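Local coordinates for protein putative glycosyl hydrolase (Bacteroides thetaiotaomicron VPI-5482, PDB 3K11) that is of uncharacterised function but, as a member of glycosyl hydrolase family 88, probably acts as a hydrolase on carbohydrate substrates, at residues A[42-48]-A[75-79]; A[82-87]-A[397-402]; A[319-323]-A[387-392]. All coordinates share one frame; numbering follows the deposited sequence. Where two conformers were deposited one is given.

Contact 1. Residues A[42-48]-A[75-79]; sequences YIDKETP and GAFRL
Phe77 and Glu46 anchor this contact, in which the C-terminal turn of helix 29-45 and the loop that follows it meet the loop leading into helix 82-98. The chain belongs to the six-hairpin, helix-rich fold of glycosyl hydrolase family 88, and here the end of one of its helices is tied to the approach of the next.

The polar links across the contact all involve Glu46. Its OE1 takes the backbone N-H of Ala76 at 2.9 Å, on the anti side of the carboxylate and at a bent 138°. The backbone adds a second, weak but nearly straight bond, Phe77 N to Glu46 O, at 170°. The same Glu46 O also receives a CA-H contact from Gly75, so backbone groups of three successive residues gather around one glutamate. Glu46 CG stands anti to its own carbonyl carbon (chi1 -70°) and the chain bends at chi2, which brings OE1 to the Ala76 N-H.

The apolar contacts centre on the Phe77 ring. Tyr42 reaches its edge in plane, CE2 to CE2 at 3.8 Å, and the two side chains cross at about a right angle; the Tyr42 hydroxyl bonds to Gln370. Ile43 CG2 and Glu46 CB approach the same ring obliquely, while Trp84 stacks on it from helix 82-98. Thr47 CG2 meets Phe77 CB at 3.8 Å, while Thr47 CB packs against Leu79 CD2, and Leu79 CD1 lies near Pro48 O.

Around the edge of the contact, Ser9 of the second subunit bonds to Gly75 O. Within segment 42-48 itself, Thr47 OG1 donates to Ile43 O at 2.6 Å.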
loop_
_atom_site.group_PDB
_atom_site.type_symbol
_atom_site.label_atom_id
_atom_site.label_comp_id
_atom_site.label_asym_id
_atom_site.label_seq_id
_atom_site.Cartn_x
_atom_site.Cartn_y
_atom_site.Cartn_z
ATOM N N TYR A 42 -1.437 -32.401 -21.309
ATOM C CA TYR A 42 -2.569 -32.534 -20.422
ATOM C C TYR A 42 -3.876 -32.069 -21.055
ATOM O O TYR A 42 -4.853 -32.781 -21.046
ATOM C CB TYR A 42 -2.296 -31.753 -19.133
ATOM C CG TYR A 42 -3.485 -31.741 -18.202
ATOM C CD1 TYR A 42 -3.949 -32.903 -17.621
ATOM C CD2 TYR A 42 -4.122 -30.567 -17.889
ATOM C CE1 TYR A 42 -5.054 -32.881 -16.778
ATOM C CE2 TYR A 42 -5.219 -30.545 -17.058
ATOM C CZ TYR A 42 -5.673 -31.692 -16.498
ATOM O OH TYR A 42 -6.781 -31.611 -15.663
ATOM N N ILE A 43 -3.889 -30.870 -21.625
ATOM C CA ILE A 43 -5.146 -30.331 -22.141
ATOM C C ILE A 43 -5.603 -31.103 -23.378
ATOM O O ILE A 43 -6.788 -31.152 -23.653
ATOM C CB ILE A 43 -5.095 -28.821 -22.426
ATOM C CG1 ILE A 43 -4.072 -28.478 -23.525
ATOM C CG2 ILE A 43 -4.823 -28.054 -21.107
ATOM C CD1 ILE A 43 -4.587 -27.509 -24.531
ATOM N N ASP A 44 -4.648 -31.661 -24.104
ATOM C CA ASP A 44 -4.960 -32.420 -25.322
ATOM C C ASP A 44 -5.923 -33.582 -24.968
ATOM O O ASP A 44 -7.012 -33.746 -25.613
ATOM C CB ASP A 44 -3.656 -32.942 -25.917
ATOM C CG ASP A 44 -3.820 -33.560 -27.297
ATOM O OD1 ASP A 44 -4.807 -33.250 -28.017
ATOM O OD2 ASP A 44 -2.927 -34.340 -27.655
ATOM N N LYS A 45 -5.535 -34.343 -23.928
ATOM C CA LYS A 45 -6.347 -35.495 -23.455
ATOM C C LYS A 45 -7.630 -35.111 -22.711
ATOM O O LYS A 45 -8.517 -35.939 -22.563
ATOM C CB LYS A 45 -5.537 -36.572 -22.680
ATOM C CG LYS A 45 -4.460 -36.167 -21.634
ATOM C CD LYS A 45 -5.005 -35.592 -20.317
ATOM C CE LYS A 45 -5.652 -36.634 -19.466
ATOM N NZ LYS A 45 -6.112 -36.341 -18.077
ATOM N N GLU A 46 -7.728 -33.868 -22.265
ATOM C CA GLU A 46 -8.913 -33.360 -21.580
ATOM C C GLU A 46 -9.864 -32.531 -22.406
ATOM O O GLU A 46 -10.778 -31.881 -21.858
ATOM C CB GLU A 46 -8.444 -32.527 -20.382
ATOM C CG GLU A 46 -7.840 -33.370 -19.286
ATOM C CD GLU A 46 -8.866 -34.312 -18.655
ATOM O OE1 GLU A 46 -10.088 -34.190 -18.914
ATOM O OE2 GLU A 46 -8.438 -35.173 -17.907
ATOM N N THR A 47 -9.621 -32.468 -23.710
ATOM C CA THR A 47 -10.478 -31.741 -24.628
ATOM C C THR A 47 -10.815 -32.620 -25.833
ATOM O O THR A 47 -10.542 -32.250 -26.978
ATOM C CB THR A 47 -9.829 -30.407 -25.050
ATOM O OG1 THR A 47 -8.487 -30.617 -25.537
ATOM C CG2 THR A 47 -9.833 -29.415 -23.837
ATOM N N PRO A 48 -11.495 -33.747 -25.587
ATOM C CA PRO A 48 -11.787 -34.690 -26.670
ATOM C C PRO A 48 -12.674 -34.091 -27.759
ATOM O O PRO A 48 -13.628 -33.426 -27.471
ATOM C CB PRO A 48 -12.491 -35.845 -25.958
ATOM C CG PRO A 48 -13.088 -35.248 -24.712
ATOM C CD PRO A 48 -12.062 -34.213 -24.302
ATOM N N GLY A 75 -14.718 -33.588 -21.498
ATOM C CA GLY A 75 -13.393 -33.662 -20.868
ATOM C C GLY A 75 -13.384 -32.611 -19.775
ATOM O O GLY A 75 -14.429 -32.085 -19.440
ATOM N N ALA A 76 -12.227 -32.281 -19.215
ATOM C CA ALA A 76 -12.184 -31.291 -18.133
ATOM C C ALA A 76 -12.486 -29.902 -18.612
ATOM O O ALA A 76 -12.959 -29.093 -17.833
ATOM C CB ALA A 76 -10.798 -31.321 -17.397
ATOM N N PHE A 77 -12.233 -29.596 -19.894
ATOM C CA PHE A 77 -12.423 -28.245 -20.393
ATOM C C PHE A 77 -13.298 -28.204 -21.639
ATOM O O PHE A 77 -13.162 -29.076 -22.508
ATOM C CB PHE A 77 -11.076 -27.664 -20.745
ATOM C CG PHE A 77 -10.095 -27.759 -19.625
ATOM C CD1 PHE A 77 -10.285 -26.989 -18.477
ATOM C CD2 PHE A 77 -9.058 -28.692 -19.664
ATOM C CE1 PHE A 77 -9.431 -27.128 -17.402
ATOM C CE2 PHE A 77 -8.187 -28.810 -18.609
ATOM C CZ PHE A 77 -8.382 -28.005 -17.463
ATOM N N ARG A 78 -14.168 -27.188 -21.720
ATOM C CA ARG A 78 -15.106 -27.008 -22.849
ATOM C C ARG A 78 -14.328 -26.504 -24.051
ATOM O O ARG A 78 -13.414 -25.683 -23.905
ATOM C CB ARG A 78 -16.224 -26.015 -22.464
ATOM C CG ARG A 78 -17.199 -26.531 -21.414
ATOM C CD ARG A 78 -18.027 -25.449 -20.682
ATOM N NE ARG A 78 -17.156 -24.632 -19.811
ATOM C CZ ARG A 78 -17.069 -23.291 -19.796
ATOM N NH1 ARG A 78 -17.854 -22.517 -20.561
ATOM N NH2 ARG A 78 -16.196 -22.712 -18.977
ATOM N N LEU A 79 -14.650 -27.031 -25.230
ATOM C CA LEU A 79 -13.961 -26.657 -26.470
ATOM C C LEU A 79 -14.228 -25.258 -27.005
ATOM O O LEU A 79 -13.405 -24.733 -27.754
ATOM C CB LEU A 79 -14.317 -27.645 -27.597
ATOM C CG LEU A 79 -13.737 -29.063 -27.558
ATOM C CD1 LEU A 79 -14.290 -29.972 -28.716
ATOM C CD2 LEU A 79 -12.227 -29.002 -27.704
#

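Contact 2. Residues A[82-87]-A[397-402]; sequences YEWGVT and AHGYGP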
loop_
_atom_site.group_PDB
_atom_site.type_symbol
_atom_site.label_atom_id
_atom_site.label_comp_id
_atom_site.label_asym_id
_atom_site.label_seq_id
_atom_site.Cartn_x
_atom_site.Cartn_y
_atom_site.Cartn_z
ATOM N N TYR A 82 -14.979 -19.102 -23.861
ATOM C CA TYR A 82 -14.041 -18.017 -24.186
ATOM C C TYR A 82 -12.649 -18.351 -23.691
ATOM O O TYR A 82 -11.667 -17.998 -24.332
ATOM C CB TYR A 82 -14.527 -16.679 -23.636
ATOM C CG TYR A 82 -14.431 -16.465 -22.153
ATOM C CD1 TYR A 82 -13.239 -16.018 -21.587
ATOM C CD2 TYR A 82 -15.518 -16.573 -21.337
ATOM C CE1 TYR A 82 -13.143 -15.775 -20.251
ATOM C CE2 TYR A 82 -15.419 -16.320 -19.997
ATOM C CZ TYR A 82 -14.214 -15.936 -19.456
ATOM O OH TYR A 82 -14.093 -15.611 -18.106
ATOM N N GLU A 83 -12.581 -19.084 -22.573
ATOM C CA GLU A 83 -11.284 -19.561 -22.049
ATOM C C GLU A 83 -10.542 -20.353 -23.098
ATOM O O GLU A 83 -9.327 -20.198 -23.280
ATOM C CB GLU A 83 -11.452 -20.367 -20.759
ATOM C CG GLU A 83 -12.130 -19.646 -19.613
ATOM C CD GLU A 83 -13.604 -19.965 -19.493
ATOM O OE1 GLU A 83 -14.343 -19.758 -20.455
ATOM O OE2 GLU A 83 -14.027 -20.395 -18.405
ATOM N N TRP A 84 -11.258 -21.207 -23.823
ATOM C CA TRP A 84 -10.572 -21.992 -24.843
ATOM C C TRP A 84 -10.279 -21.170 -26.087
ATOM O O TRP A 84 -9.312 -21.456 -26.783
ATOM C CB TRP A 84 -11.314 -23.330 -25.125
ATOM C CG TRP A 84 -10.375 -24.458 -24.917
ATOM C CD1 TRP A 84 -9.938 -25.350 -25.824
ATOM C CD2 TRP A 84 -9.632 -24.716 -23.711
ATOM N NE1 TRP A 84 -9.025 -26.186 -25.261
ATOM C CE2 TRP A 84 -8.805 -25.816 -23.964
ATOM C CE3 TRP A 84 -9.588 -24.112 -22.454
ATOM C CZ2 TRP A 84 -7.962 -26.347 -23.000
ATOM C CZ3 TRP A 84 -8.735 -24.645 -21.477
ATOM C CH2 TRP A 84 -7.933 -25.735 -21.767
ATOM N N GLY A 85 -11.089 -20.132 -26.360
ATOM C CA GLY A 85 -10.738 -19.155 -27.396
ATOM C C GLY A 85 -9.322 -18.631 -27.125
ATOM O O GLY A 85 -8.473 -18.523 -28.041
ATOM N N VAL A 86 -9.030 -18.353 -25.864
ATOM C CA VAL A 86 -7.674 -17.910 -25.532
ATOM C C VAL A 86 -6.659 -19.021 -25.818
ATOM O O VAL A 86 -5.579 -18.797 -26.424
ATOM C CB VAL A 86 -7.577 -17.414 -24.056
ATOM C CG1 VAL A 86 -6.128 -16.939 -23.758
ATOM C CG2 VAL A 86 -8.605 -16.331 -23.785
ATOM N N THR A 87 -6.994 -20.252 -25.438
ATOM C CA THR A 87 -6.086 -21.390 -25.667
ATOM C C THR A 87 -5.780 -21.551 -27.143
ATOM O O THR A 87 -4.621 -21.809 -27.531
ATOM C CB THR A 87 -6.686 -22.673 -25.098
ATOM O OG1 THR A 87 -6.844 -22.529 -23.681
ATOM C CG2 THR A 87 -5.805 -23.922 -25.421
ATOM N N ALA A 397 -10.616 -22.827 -16.295
ATOM C CA ALA A 397 -10.032 -22.946 -17.633
ATOM C C ALA A 397 -9.144 -21.744 -18.013
ATOM O O ALA A 397 -8.341 -21.783 -18.958
ATOM C CB ALA A 397 -11.126 -23.102 -18.660
ATOM N N HIS A 398 -9.284 -20.672 -17.263
ATOM C CA HIS A 398 -8.648 -19.405 -17.568
ATOM C C HIS A 398 -7.161 -19.454 -17.465
ATOM O O HIS A 398 -6.503 -18.547 -17.956
ATOM C CB HIS A 398 -9.090 -18.341 -16.562
ATOM C CG HIS A 398 -10.558 -18.280 -16.376
ATOM N ND1 HIS A 398 -11.239 -19.188 -15.607
ATOM C CD2 HIS A 398 -11.490 -17.440 -16.896
ATOM C CE1 HIS A 398 -12.531 -18.910 -15.671
ATOM N NE2 HIS A 398 -12.698 -17.830 -16.405
ATOM N N GLY A 399 -6.623 -20.453 -16.758
ATOM C CA GLY A 399 -5.173 -20.508 -16.595
ATOM C C GLY A 399 -4.419 -21.021 -17.801
ATOM O O GLY A 399 -3.244 -20.693 -18.015
ATOM N N TYR A 400 -5.091 -21.840 -18.611
ATOM C CA TYR A 400 -4.372 -22.672 -19.587
ATOM C C TYR A 400 -3.835 -21.875 -20.784
ATOM O O TYR A 400 -2.629 -21.976 -21.101
ATOM C CB TYR A 400 -5.271 -23.886 -19.980
ATOM C CG TYR A 400 -5.383 -24.774 -18.772
ATOM C CD1 TYR A 400 -4.375 -25.673 -18.466
ATOM C CD2 TYR A 400 -6.375 -24.569 -17.828
ATOM C CE1 TYR A 400 -4.391 -26.409 -17.267
ATOM C CE2 TYR A 400 -6.405 -25.325 -16.627
ATOM C CZ TYR A 400 -5.415 -26.239 -16.373
ATOM O OH TYR A 400 -5.395 -26.954 -15.188
ATOM N N GLY A 401 -4.726 -21.125 -21.442
ATOM C CA GLY A 401 -4.381 -20.294 -22.603
ATOM C C GLY A 401 -3.245 -19.361 -22.274
ATOM O O GLY A 401 -2.230 -19.306 -22.962
ATOM N N PRO A 402 -3.427 -18.592 -21.223
ATOM C CA PRO A 402 -2.390 -17.652 -20.835
ATOM C C PRO A 402 -1.024 -18.237 -20.530
ATOM O O PRO A 402 -0.039 -17.685 -20.942
ATOM C CB PRO A 402 -3.002 -16.947 -19.653
ATOM C CG PRO A 402 -4.469 -16.973 -19.892
ATOM C CD PRO A 402 -4.689 -18.363 -20.506
HETATM O O HOH W 1 -7.431 -20.398 -21.106
HETATM O O HOH W 2 -13.456 -22.190 -16.216
#
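Ala397 meets Glu83 where the first turn of helix 82-98 lies against the start of helix 400-416, two helices of the family 88 helical fold brought together from distant parts of the chain. The methyl of Ala397 sits 3.5 Å from Glu83 CB, and its backbone N gives its hydrogen to a water that in turn donates to Glu83 OE2. Trp84 CZ3 also reaches the Ala397 methyl, with Ala397 O at the indole edge.

Next, His398 lays one ring face over Glu83 CG, a CH-pi contact 3.7 Å from the centroid, and has Tyr82 OH in plane at its edge, 3.1 Å from NE2. With alanine in place of the imidazole, Glu83 CG would probably lose its aromatic cover and a gap would open beside the Tyr82 hydroxyl.

Tyr400 presents CB to Trp84 CH2, while its hydroxyl bonds to Val394 O. Gly401 brings the backbones within 3.7 Å, CA to CA of Thr87; a CB there would run into Val86 CG1. Pro402 CD then packs on that same methyl. One water bridges the two segments, donating to Glu83 O and Ala397 O and accepting from Gly401 N at 2.8 Å.

Contact 3. Residues A[319-323]-A[387-392]; sequences CNDSY and YYYRPV
The Tyr388 ring has Ser322 CB over one face, a CH-pi contact 4.0 Å from the centroid, and the Asp321 carboxylate at its edge, the two planes nearly perpendicular at 85°. The Tyr323 ring takes Tyr388 O at its edge, in plane, with CD2 3.4 Å from that oxygen; Val392 CG1 approaches the same ring obliquely, 3.5 Å from CE1. Each tyrosine thus reaches from its own segment into the other.

The hydroxyls make the polar links. Tyr388 OH donates to Asp321 OD1 at 2.6 Å, on the syn side and 30° out of the carboxylate plane. Asp321 CG lies between its backbone N and carbonyl carbon (chi1 61°), which sets the carboxylate across the end of the ring. Tyr323 OH gives a weak bond to Arg390 O at 2.8 Å. Between them a water accepts from Tyr323 N and donates to Tyr388 O, at the end of helix 384-388.

Cys319 CB adds a contact to Tyr388 OH. Cys319 O accepts from both Ser322 N and Ser322 OG, which helps hold Ser322 CB against the Tyr388 face; OG also bonds to Leu316 N. At the subunit interface Asn320 bonds to Asn320 of both other subunits and Tyr389 to Glu310 of the second. The arrangement is a type I beta turn, Cys319 to Ser322, packed against the C-terminal end of a short helix.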
loop_
_atom_site.group_PDB
_atom_site.type_symbol
_atom_site.label_atom_id
_atom_site.label_comp_id
_atom_site.label_asym_id
_atom_site.label_seq_id
_atom_site.Cartn_x
_atom_site.Cartn_y
_atom_site.Cartn_z
ATOM N N CYS A 319 -3.873 -4.156 -3.901
ATOM C CA CYS A 319 -4.163 -4.634 -2.535
ATOM C C CYS A 319 -3.189 -5.773 -2.265
ATOM O O CYS A 319 -3.437 -6.915 -2.665
ATOM C CB CYS A 319 -5.608 -5.135 -2.437
ATOM S SG CYS A 319 -6.777 -3.795 -2.688
ATOM N N ASN A 320 -2.062 -5.462 -1.602
ATOM C CA ASN A 320 -0.996 -6.455 -1.439
ATOM C C ASN A 320 -1.300 -7.543 -0.402
ATOM O O ASN A 320 -0.488 -8.439 -0.194
ATOM C CB ASN A 320 0.388 -5.803 -1.270
ATOM C CG ASN A 320 0.651 -5.289 0.106
ATOM O OD1 ASN A 320 -0.201 -5.384 0.979
ATOM N ND2 ASN A 320 1.889 -4.815 0.342
ATOM N N ASP A 321 -2.481 -7.461 0.214
ATOM C CA ASP A 321 -2.985 -8.465 1.131
ATOM C C ASP A 321 -3.980 -9.389 0.469
ATOM O O ASP A 321 -4.591 -10.237 1.143
ATOM C CB ASP A 321 -3.547 -7.836 2.422
ATOM C CG ASP A 321 -4.715 -6.887 2.192
ATOM O OD1 ASP A 321 -4.940 -6.500 1.020
ATOM O OD2 ASP A 321 -5.393 -6.514 3.207
ATOM N N SER A 322 -4.165 -9.259 -0.833
ATOM C CA SER A 322 -5.048 -10.151 -1.566
ATOM C C SER A 322 -4.187 -11.266 -2.202
ATOM O O SER A 322 -2.992 -11.107 -2.407
ATOM C CB SER A 322 -5.875 -9.446 -2.637
ATOM O OG SER A 322 -5.103 -8.857 -3.663
ATOM N N TYR A 323 -4.803 -12.394 -2.495
ATOM C CA TYR A 323 -3.985 -13.535 -2.925
ATOM C C TYR A 323 -3.287 -13.355 -4.245
ATOM O O TYR A 323 -3.766 -12.625 -5.107
ATOM C CB TYR A 323 -4.802 -14.825 -2.910
ATOM C CG TYR A 323 -5.897 -15.033 -3.896
ATOM C CD1 TYR A 323 -5.619 -15.499 -5.171
ATOM C CD2 TYR A 323 -7.231 -14.915 -3.533
ATOM C CE1 TYR A 323 -6.617 -15.786 -6.048
ATOM C CE2 TYR A 323 -8.250 -15.176 -4.443
ATOM C CZ TYR A 323 -7.940 -15.630 -5.691
ATOM O OH TYR A 323 -8.939 -15.974 -6.584
ATOM N N TYR A 387 -14.037 -10.113 -4.082
ATOM C CA TYR A 387 -12.820 -10.336 -4.889
ATOM C C TYR A 387 -11.757 -11.100 -4.111
ATOM O O TYR A 387 -11.069 -11.965 -4.644
ATOM C CB TYR A 387 -12.271 -9.023 -5.420
ATOM C CG TYR A 387 -13.117 -8.404 -6.519
ATOM C CD1 TYR A 387 -13.068 -8.895 -7.819
ATOM C CD2 TYR A 387 -13.996 -7.352 -6.259
ATOM C CE1 TYR A 387 -13.866 -8.368 -8.819
ATOM C CE2 TYR A 387 -14.787 -6.808 -7.265
ATOM C CZ TYR A 387 -14.716 -7.309 -8.553
ATOM O OH TYR A 387 -15.484 -6.776 -9.566
ATOM N N TYR A 388 -11.578 -10.725 -2.863
ATOM C CA TYR A 388 -10.528 -11.364 -2.046
ATOM C C TYR A 388 -10.751 -12.858 -1.874
ATOM O O TYR A 388 -9.777 -13.607 -1.785
ATOM C CB TYR A 388 -10.447 -10.728 -0.662
ATOM C CG TYR A 388 -9.593 -9.509 -0.485
ATOM C CD1 TYR A 388 -9.991 -8.275 -0.992
ATOM C CD2 TYR A 388 -8.459 -9.539 0.339
ATOM C CE1 TYR A 388 -9.247 -7.138 -0.769
ATOM C CE2 TYR A 388 -7.711 -8.396 0.574
ATOM C CZ TYR A 388 -8.104 -7.198 0.035
ATOM O OH TYR A 388 -7.397 -6.061 0.310
ATOM N N TYR A 389 -12.008 -13.296 -1.913
ATOM C CA TYR A 389 -12.363 -14.671 -1.573
ATOM C C TYR A 389 -12.789 -15.513 -2.760
ATOM O O TYR A 389 -13.197 -16.651 -2.572
ATOM C CB TYR A 389 -13.461 -14.711 -0.480
ATOM C CG TYR A 389 -12.919 -14.462 0.880
ATOM C CD1 TYR A 389 -12.454 -15.528 1.661
ATOM C CD2 TYR A 389 -12.830 -13.167 1.397
ATOM C CE1 TYR A 389 -11.883 -15.310 2.890
ATOM C CE2 TYR A 389 -12.240 -12.926 2.633
ATOM C CZ TYR A 389 -11.790 -14.014 3.388
ATOM O OH TYR A 389 -11.280 -13.831 4.656
ATOM N N ARG A 390 -12.583 -15.019 -3.964
ATOM C CA ARG A 390 -12.891 -15.861 -5.156
ATOM C C ARG A 390 -12.102 -17.146 -5.080
ATOM O O ARG A 390 -10.879 -17.124 -4.908
ATOM C CB ARG A 390 -12.559 -15.136 -6.448
ATOM C CG ARG A 390 -13.398 -13.864 -6.743
ATOM C CD ARG A 390 -14.879 -14.020 -6.631
ATOM N NE ARG A 390 -15.419 -15.036 -7.539
ATOM C CZ ARG A 390 -16.407 -15.889 -7.244
ATOM N NH1 ARG A 390 -16.970 -15.907 -6.054
ATOM N NH2 ARG A 390 -16.799 -16.762 -8.163
ATOM N N PRO A 391 -12.778 -18.289 -5.182
ATOM C CA PRO A 391 -12.036 -19.559 -5.176
ATOM C C PRO A 391 -11.024 -19.724 -6.282
ATOM O O PRO A 391 -11.175 -19.097 -7.329
ATOM C CB PRO A 391 -13.138 -20.600 -5.388
ATOM C CG PRO A 391 -14.360 -19.948 -4.787
ATOM C CD PRO A 391 -14.240 -18.503 -5.203
ATOM N N VAL A 392 -10.020 -20.578 -6.047
ATOM C CA VAL A 392 -9.087 -21.022 -7.064
ATOM C C VAL A 392 -9.305 -22.512 -7.286
ATOM O O VAL A 392 -9.707 -23.230 -6.353
ATOM C CB VAL A 392 -7.602 -20.751 -6.709
ATOM C CG1 VAL A 392 -7.331 -19.198 -6.630
ATOM C CG2 VAL A 392 -7.144 -21.521 -5.441
HETATM O O HOH W 3 -7.339 -12.455 -1.212
#

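How the contacts relate
Contacts 1 and 2 are neighbours, their centres about 11 Å apart, and they meet through Phe77 with Tyr400 and Ile43 with Tyr400. The loop of residues 75-79 runs straight into helix 82-98, so helix 29-45, helix 82-98 and helix 400-416 form one continuous packed region. Contact 3 stands apart, about 21 Å from contact 2 and about 28 Å from contact 1 by centres, without touching either. Along the chain contact 1 closes first; the segments of contact 2 lie 310 residues apart, and contact 3 falls between them, its helix 384-388 just preceding helix 400-416. All three touch the second subunit and contact 3 also the third, consistent with both regions lying at subunit interfaces.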